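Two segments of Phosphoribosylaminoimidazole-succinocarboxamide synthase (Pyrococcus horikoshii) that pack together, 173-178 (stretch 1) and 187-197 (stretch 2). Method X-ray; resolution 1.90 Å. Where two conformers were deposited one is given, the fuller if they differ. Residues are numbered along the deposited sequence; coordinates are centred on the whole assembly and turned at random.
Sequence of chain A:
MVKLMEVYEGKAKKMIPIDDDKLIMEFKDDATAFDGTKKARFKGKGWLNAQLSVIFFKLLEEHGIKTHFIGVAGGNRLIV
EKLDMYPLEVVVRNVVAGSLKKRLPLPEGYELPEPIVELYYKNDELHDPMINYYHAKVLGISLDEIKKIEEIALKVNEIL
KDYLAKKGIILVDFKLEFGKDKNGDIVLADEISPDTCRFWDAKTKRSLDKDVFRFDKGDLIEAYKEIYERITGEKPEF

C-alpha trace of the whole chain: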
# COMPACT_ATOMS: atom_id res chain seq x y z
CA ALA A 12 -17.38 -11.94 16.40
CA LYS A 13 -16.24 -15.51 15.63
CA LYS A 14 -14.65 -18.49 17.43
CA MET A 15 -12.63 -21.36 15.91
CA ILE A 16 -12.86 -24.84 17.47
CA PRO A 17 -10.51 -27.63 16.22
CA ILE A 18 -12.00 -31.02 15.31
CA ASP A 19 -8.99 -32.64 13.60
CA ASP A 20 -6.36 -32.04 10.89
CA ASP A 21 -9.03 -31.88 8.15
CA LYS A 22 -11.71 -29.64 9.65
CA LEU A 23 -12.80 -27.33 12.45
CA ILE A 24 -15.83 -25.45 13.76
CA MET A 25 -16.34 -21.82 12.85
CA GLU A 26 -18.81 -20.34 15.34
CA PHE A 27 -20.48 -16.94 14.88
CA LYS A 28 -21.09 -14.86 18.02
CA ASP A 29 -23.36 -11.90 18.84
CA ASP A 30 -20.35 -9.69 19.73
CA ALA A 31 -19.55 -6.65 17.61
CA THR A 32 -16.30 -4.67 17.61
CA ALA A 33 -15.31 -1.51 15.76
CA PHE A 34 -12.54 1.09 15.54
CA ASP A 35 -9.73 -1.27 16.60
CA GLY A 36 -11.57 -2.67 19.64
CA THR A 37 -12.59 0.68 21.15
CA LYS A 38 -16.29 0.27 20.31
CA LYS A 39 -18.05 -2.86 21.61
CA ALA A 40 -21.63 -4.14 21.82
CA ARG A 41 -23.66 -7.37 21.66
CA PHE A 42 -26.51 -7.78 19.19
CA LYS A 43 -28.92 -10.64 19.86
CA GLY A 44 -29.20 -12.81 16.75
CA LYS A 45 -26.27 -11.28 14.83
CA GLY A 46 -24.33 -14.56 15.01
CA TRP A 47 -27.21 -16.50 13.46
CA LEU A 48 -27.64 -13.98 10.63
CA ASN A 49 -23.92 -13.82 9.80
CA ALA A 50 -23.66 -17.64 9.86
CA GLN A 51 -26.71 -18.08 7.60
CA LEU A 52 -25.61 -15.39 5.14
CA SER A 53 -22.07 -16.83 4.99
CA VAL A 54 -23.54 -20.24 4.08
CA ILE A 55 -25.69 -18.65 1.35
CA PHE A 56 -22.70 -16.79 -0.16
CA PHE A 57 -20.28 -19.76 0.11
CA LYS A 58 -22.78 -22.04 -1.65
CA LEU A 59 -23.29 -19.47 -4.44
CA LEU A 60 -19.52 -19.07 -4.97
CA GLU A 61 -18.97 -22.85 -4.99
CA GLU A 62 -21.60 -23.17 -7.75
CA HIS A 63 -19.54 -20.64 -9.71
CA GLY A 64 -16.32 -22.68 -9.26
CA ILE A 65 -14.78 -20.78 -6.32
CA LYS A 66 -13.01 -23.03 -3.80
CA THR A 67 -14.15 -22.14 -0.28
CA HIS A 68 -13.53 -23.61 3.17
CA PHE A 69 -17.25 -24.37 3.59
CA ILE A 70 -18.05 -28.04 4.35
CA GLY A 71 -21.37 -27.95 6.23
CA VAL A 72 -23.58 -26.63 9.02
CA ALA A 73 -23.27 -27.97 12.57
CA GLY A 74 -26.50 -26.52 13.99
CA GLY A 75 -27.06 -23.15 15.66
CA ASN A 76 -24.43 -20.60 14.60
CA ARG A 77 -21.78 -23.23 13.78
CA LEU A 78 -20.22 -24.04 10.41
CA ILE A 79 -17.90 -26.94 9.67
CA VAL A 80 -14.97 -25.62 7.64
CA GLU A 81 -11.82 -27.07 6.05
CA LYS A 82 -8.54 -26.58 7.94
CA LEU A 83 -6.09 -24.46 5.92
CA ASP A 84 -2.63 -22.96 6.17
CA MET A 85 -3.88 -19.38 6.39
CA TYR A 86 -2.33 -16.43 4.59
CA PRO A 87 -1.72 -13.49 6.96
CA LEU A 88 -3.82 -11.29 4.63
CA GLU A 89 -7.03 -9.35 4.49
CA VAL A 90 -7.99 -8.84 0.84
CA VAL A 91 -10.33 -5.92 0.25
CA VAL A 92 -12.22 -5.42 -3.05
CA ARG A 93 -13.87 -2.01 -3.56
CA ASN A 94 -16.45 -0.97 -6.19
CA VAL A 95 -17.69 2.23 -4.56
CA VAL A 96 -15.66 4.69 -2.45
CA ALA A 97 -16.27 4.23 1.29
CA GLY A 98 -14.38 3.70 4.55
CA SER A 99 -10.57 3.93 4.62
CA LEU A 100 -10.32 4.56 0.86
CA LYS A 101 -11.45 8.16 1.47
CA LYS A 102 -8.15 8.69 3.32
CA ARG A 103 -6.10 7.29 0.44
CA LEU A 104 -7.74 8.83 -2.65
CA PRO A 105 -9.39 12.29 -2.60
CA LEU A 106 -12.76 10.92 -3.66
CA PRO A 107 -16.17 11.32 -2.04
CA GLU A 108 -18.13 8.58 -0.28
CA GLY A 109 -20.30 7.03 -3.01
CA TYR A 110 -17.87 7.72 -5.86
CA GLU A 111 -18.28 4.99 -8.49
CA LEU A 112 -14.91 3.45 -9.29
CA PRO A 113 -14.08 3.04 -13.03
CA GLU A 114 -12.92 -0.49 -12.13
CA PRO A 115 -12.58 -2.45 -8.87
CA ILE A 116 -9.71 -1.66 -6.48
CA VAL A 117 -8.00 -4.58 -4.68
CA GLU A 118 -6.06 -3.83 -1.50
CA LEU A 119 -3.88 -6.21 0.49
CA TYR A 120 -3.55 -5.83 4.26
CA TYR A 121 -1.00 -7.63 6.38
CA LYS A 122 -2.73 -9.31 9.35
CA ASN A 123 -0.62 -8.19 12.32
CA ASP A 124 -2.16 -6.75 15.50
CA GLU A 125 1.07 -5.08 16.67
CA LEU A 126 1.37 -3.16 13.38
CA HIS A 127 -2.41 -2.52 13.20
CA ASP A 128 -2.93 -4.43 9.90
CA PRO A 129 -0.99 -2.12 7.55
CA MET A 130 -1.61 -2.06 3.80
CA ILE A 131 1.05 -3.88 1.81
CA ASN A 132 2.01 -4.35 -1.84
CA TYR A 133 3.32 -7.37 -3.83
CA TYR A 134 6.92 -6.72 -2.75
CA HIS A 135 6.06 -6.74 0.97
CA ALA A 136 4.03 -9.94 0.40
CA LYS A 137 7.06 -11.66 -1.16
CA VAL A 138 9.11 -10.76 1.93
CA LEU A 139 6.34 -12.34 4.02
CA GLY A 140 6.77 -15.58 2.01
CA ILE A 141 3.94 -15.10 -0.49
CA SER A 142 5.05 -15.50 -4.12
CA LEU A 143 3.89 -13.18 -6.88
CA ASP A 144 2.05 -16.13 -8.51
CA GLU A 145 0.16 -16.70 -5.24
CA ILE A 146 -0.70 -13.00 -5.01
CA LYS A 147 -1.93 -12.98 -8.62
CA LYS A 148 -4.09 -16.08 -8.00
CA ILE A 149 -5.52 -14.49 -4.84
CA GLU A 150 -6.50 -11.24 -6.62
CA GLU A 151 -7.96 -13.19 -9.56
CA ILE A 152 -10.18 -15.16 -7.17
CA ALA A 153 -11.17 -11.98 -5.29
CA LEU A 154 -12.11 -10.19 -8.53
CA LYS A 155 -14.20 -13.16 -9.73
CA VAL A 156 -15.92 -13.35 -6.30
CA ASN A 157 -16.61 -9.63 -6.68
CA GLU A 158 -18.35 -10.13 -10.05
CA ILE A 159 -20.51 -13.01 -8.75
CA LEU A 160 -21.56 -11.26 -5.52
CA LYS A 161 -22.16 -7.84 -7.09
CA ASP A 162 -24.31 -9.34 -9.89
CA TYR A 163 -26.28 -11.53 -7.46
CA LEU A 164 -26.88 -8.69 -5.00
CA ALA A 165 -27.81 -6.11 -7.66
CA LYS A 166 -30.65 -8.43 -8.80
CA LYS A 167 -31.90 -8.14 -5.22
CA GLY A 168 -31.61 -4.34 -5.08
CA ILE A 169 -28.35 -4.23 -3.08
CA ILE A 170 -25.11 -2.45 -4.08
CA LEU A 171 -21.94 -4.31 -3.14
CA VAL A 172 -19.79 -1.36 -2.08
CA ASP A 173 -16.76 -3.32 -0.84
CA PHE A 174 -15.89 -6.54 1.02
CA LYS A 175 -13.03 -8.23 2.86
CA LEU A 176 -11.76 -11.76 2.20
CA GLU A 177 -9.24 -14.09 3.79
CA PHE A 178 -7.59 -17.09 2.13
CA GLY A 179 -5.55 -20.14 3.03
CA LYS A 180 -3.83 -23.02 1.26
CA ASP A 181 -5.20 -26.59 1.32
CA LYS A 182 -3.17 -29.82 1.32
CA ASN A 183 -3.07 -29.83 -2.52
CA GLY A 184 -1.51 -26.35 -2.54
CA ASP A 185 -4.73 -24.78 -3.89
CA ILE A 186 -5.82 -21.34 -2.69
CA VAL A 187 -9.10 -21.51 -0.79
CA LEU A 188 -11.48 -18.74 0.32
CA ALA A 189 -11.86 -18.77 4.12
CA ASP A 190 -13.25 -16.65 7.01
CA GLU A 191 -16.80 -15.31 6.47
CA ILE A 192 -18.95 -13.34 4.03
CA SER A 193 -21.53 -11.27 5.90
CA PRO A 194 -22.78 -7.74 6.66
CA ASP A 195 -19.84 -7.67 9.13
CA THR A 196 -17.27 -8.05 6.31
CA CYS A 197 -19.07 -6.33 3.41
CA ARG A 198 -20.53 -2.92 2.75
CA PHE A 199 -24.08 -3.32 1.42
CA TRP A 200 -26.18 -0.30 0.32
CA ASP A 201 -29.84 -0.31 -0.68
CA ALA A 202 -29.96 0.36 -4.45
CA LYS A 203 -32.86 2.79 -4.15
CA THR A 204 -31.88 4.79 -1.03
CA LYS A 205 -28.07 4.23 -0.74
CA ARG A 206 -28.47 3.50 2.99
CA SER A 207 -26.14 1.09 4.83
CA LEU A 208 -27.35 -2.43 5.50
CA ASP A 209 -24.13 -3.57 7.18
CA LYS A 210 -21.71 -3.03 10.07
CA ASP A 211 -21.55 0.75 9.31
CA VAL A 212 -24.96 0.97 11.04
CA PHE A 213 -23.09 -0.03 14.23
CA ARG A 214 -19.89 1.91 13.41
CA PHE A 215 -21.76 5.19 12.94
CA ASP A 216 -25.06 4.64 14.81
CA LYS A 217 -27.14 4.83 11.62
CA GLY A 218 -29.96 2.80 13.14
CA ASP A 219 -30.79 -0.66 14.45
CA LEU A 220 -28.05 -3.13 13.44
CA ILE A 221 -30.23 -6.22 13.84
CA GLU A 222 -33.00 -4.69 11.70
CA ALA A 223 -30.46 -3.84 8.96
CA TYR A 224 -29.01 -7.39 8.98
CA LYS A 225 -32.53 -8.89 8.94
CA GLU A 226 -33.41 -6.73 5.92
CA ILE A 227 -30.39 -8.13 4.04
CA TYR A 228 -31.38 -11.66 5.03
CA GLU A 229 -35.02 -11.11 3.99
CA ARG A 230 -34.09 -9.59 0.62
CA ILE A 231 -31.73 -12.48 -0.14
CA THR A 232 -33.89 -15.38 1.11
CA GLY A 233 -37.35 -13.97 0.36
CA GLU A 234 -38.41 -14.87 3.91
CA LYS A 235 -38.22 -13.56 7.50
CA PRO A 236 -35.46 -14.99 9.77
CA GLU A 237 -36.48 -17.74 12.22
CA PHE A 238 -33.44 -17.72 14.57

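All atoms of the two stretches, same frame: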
# COMPACT_ATOMS: atom_id res chain seq x y z
N ASP A 173 -18.06 -2.67 -1.01
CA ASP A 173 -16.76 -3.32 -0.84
C ASP A 173 -16.94 -4.58 0.01
O ASP A 173 -18.03 -4.82 0.53
CB ASP A 173 -15.70 -2.36 -0.25
CG ASP A 173 -16.07 -1.82 1.14
OD1 ASP A 173 -16.48 -2.59 2.04
OD2 ASP A 173 -15.91 -0.60 1.35
N PHE A 174 -15.88 -5.37 0.13
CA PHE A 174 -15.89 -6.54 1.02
C PHE A 174 -14.48 -7.00 1.32
O PHE A 174 -13.54 -6.66 0.58
CB PHE A 174 -16.75 -7.70 0.45
CG PHE A 174 -16.25 -8.23 -0.86
CD1 PHE A 174 -15.46 -9.37 -0.91
CD2 PHE A 174 -16.58 -7.60 -2.06
CE1 PHE A 174 -14.99 -9.88 -2.12
CE2 PHE A 174 -16.13 -8.10 -3.28
CZ PHE A 174 -15.32 -9.24 -3.31
N LYS A 175 -14.33 -7.75 2.40
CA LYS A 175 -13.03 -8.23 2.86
C LYS A 175 -13.00 -9.75 2.86
O LYS A 175 -13.90 -10.40 3.41
CB LYS A 175 -12.75 -7.69 4.27
CG LYS A 175 -11.35 -7.97 4.78
N LEU A 176 -11.96 -10.31 2.24
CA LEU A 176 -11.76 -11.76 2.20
C LEU A 176 -10.48 -12.19 2.90
O LEU A 176 -9.52 -11.42 3.01
CB LEU A 176 -11.71 -12.26 0.76
CG LEU A 176 -12.89 -12.02 -0.19
CD1 LEU A 176 -12.55 -12.59 -1.56
CD2 LEU A 176 -14.21 -12.59 0.33
N GLU A 177 -10.47 -13.44 3.35
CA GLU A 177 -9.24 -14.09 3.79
C GLU A 177 -9.12 -15.41 3.03
O GLU A 177 -10.11 -15.94 2.55
CB GLU A 177 -9.24 -14.32 5.30
CG GLU A 177 -9.44 -13.04 6.12
CD GLU A 177 -9.15 -13.21 7.60
OE1 GLU A 177 -8.64 -14.28 8.00
OE2 GLU A 177 -9.42 -12.26 8.36
N PHE A 178 -7.89 -15.90 2.90
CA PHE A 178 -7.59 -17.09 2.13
C PHE A 178 -6.58 -17.95 2.88
O PHE A 178 -5.82 -17.45 3.71
CB PHE A 178 -6.95 -16.72 0.79
CG PHE A 178 -7.88 -16.01 -0.16
CD1 PHE A 178 -8.62 -16.73 -1.10
CD2 PHE A 178 -7.98 -14.62 -0.14
CE1 PHE A 178 -9.46 -16.07 -1.99
CE2 PHE A 178 -8.82 -13.95 -1.03
CZ PHE A 178 -9.56 -14.69 -1.96
N VAL A 187 -7.72 -21.30 -1.22
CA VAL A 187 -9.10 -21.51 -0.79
C VAL A 187 -9.62 -20.31 -0.00
O VAL A 187 -8.95 -19.82 0.91
CB VAL A 187 -9.19 -22.79 0.08
CG1 VAL A 187 -10.61 -23.03 0.57
CG2 VAL A 187 -8.69 -24.02 -0.71
N LEU A 188 -10.81 -19.84 -0.37
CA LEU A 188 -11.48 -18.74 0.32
C LEU A 188 -11.94 -19.19 1.71
O LEU A 188 -12.60 -20.23 1.85
CB LEU A 188 -12.68 -18.25 -0.50
CG LEU A 188 -13.43 -17.05 0.07
CD1 LEU A 188 -12.47 -15.89 0.22
CD2 LEU A 188 -14.62 -16.68 -0.80
N ALA A 189 -11.58 -18.41 2.73
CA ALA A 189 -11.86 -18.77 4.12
C ALA A 189 -12.69 -17.71 4.84
O ALA A 189 -13.46 -16.98 4.21
CB ALA A 189 -10.55 -19.06 4.86
N ASP A 190 -12.53 -17.63 6.17
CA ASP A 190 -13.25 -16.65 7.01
C ASP A 190 -14.76 -16.65 6.73
O ASP A 190 -15.38 -17.73 6.64
CB ASP A 190 -12.62 -15.24 6.89
CG ASP A 190 -13.01 -14.32 8.04
OD1 ASP A 190 -13.59 -13.24 7.77
OD2 ASP A 190 -12.76 -14.67 9.21
N GLU A 191 -15.35 -15.46 6.61
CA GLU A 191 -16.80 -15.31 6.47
C GLU A 191 -17.15 -14.34 5.35
O GLU A 191 -16.29 -13.60 4.87
CB GLU A 191 -17.41 -14.80 7.80
CG GLU A 191 -17.07 -13.34 8.11
CD GLU A 191 -17.70 -12.82 9.39
OE1 GLU A 191 -18.93 -12.59 9.43
OE2 GLU A 191 -16.95 -12.62 10.37
N ILE A 192 -18.42 -14.36 4.94
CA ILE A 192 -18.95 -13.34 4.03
C ILE A 192 -20.31 -12.93 4.60
O ILE A 192 -21.26 -13.71 4.55
CB ILE A 192 -19.11 -13.84 2.57
CG1 ILE A 192 -17.78 -14.37 2.02
CG2 ILE A 192 -19.65 -12.72 1.67
CD1 ILE A 192 -17.90 -15.03 0.65
N SER A 193 -20.37 -11.72 5.15
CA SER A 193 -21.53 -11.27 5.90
C SER A 193 -21.60 -9.74 5.93
O SER A 193 -20.67 -9.07 5.48
CB SER A 193 -21.45 -11.79 7.34
OG SER A 193 -20.48 -11.07 8.07
N PRO A 194 -22.70 -9.19 6.49
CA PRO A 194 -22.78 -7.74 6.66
C PRO A 194 -21.72 -7.18 7.62
O PRO A 194 -21.55 -5.96 7.71
CB PRO A 194 -24.18 -7.54 7.23
CG PRO A 194 -24.96 -8.72 6.75
CD PRO A 194 -23.98 -9.85 6.82
N ASP A 195 -21.02 -8.06 8.34
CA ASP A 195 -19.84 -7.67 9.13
C ASP A 195 -18.61 -7.39 8.25
O ASP A 195 -17.79 -6.53 8.59
CB ASP A 195 -19.47 -8.77 10.14
CG ASP A 195 -20.11 -8.56 11.52
OD1 ASP A 195 -19.56 -9.09 12.51
OD2 ASP A 195 -21.15 -7.88 11.61
N THR A 196 -18.48 -8.12 7.15
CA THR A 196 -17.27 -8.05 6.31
C THR A 196 -17.48 -7.38 4.94
O THR A 196 -16.54 -7.23 4.16
CB THR A 196 -16.66 -9.45 6.10
OG1 THR A 196 -17.64 -10.32 5.51
CG2 THR A 196 -16.18 -10.03 7.43
N CYS A 197 -18.72 -6.97 4.67
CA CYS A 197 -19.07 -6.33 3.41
C CYS A 197 -19.75 -5.01 3.70
O CYS A 197 -20.39 -4.85 4.73
CB CYS A 197 -20.05 -7.19 2.61
SG CYS A 197 -19.58 -8.88 2.24
O HOH W 1 -16.17 -4.05 4.13
O HOH W 2 -16.52 -11.00 3.22
O HOH W 3 -12.94 -11.40 5.82
O HOH W 4 -13.50 -14.36 3.40

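Three waters fill the middle of this contact, where stretch 2 bulges away from the strand it pairs with at both ends. Antiparallel pairing survives at Phe174 with Cys197 and at Phe178 with Leu188, and each end has one direct hydrogen bond: Lys175 N to Thr196 O (2.9 Å) and Ala189 N to Glu177 O (2.9 Å, nearly straight). Between them, water 2 donates to Lys175 O (2.7 Å) and to Glu191 O (3.1 Å) and accepts from Thr196 OG1 (2.6 Å), while water 4 accepts from Glu177 N (3.2 Å) and donates to Ala189 O (2.7 Å). The rule is that a strand edge can stay satisfied across a bulge if water replaces the missing backbone partner.

The loop is braced internally: Ser193 N donates to Thr196 OG1 (3.1 Å), so one threonine hydroxyl serves both the turn and water 2.

Apolar side chains seal the buried side. Leu188 CD1 lies over the face of the Phe178 ring, 4.0 Å from its centroid, and meets Leu176 CD2 at 3.7 Å; branched leucine tips suit this packing. Compact Cys197 places SG 3.6 Å from Phe174 CB, while that phenylalanine's ring leads away. Acidic Glu177 and Asp190 sit at a partly exposed, hydrated place, where water 3 bridges Asp190 OD1 and Lys175 O (both 2.8 Å).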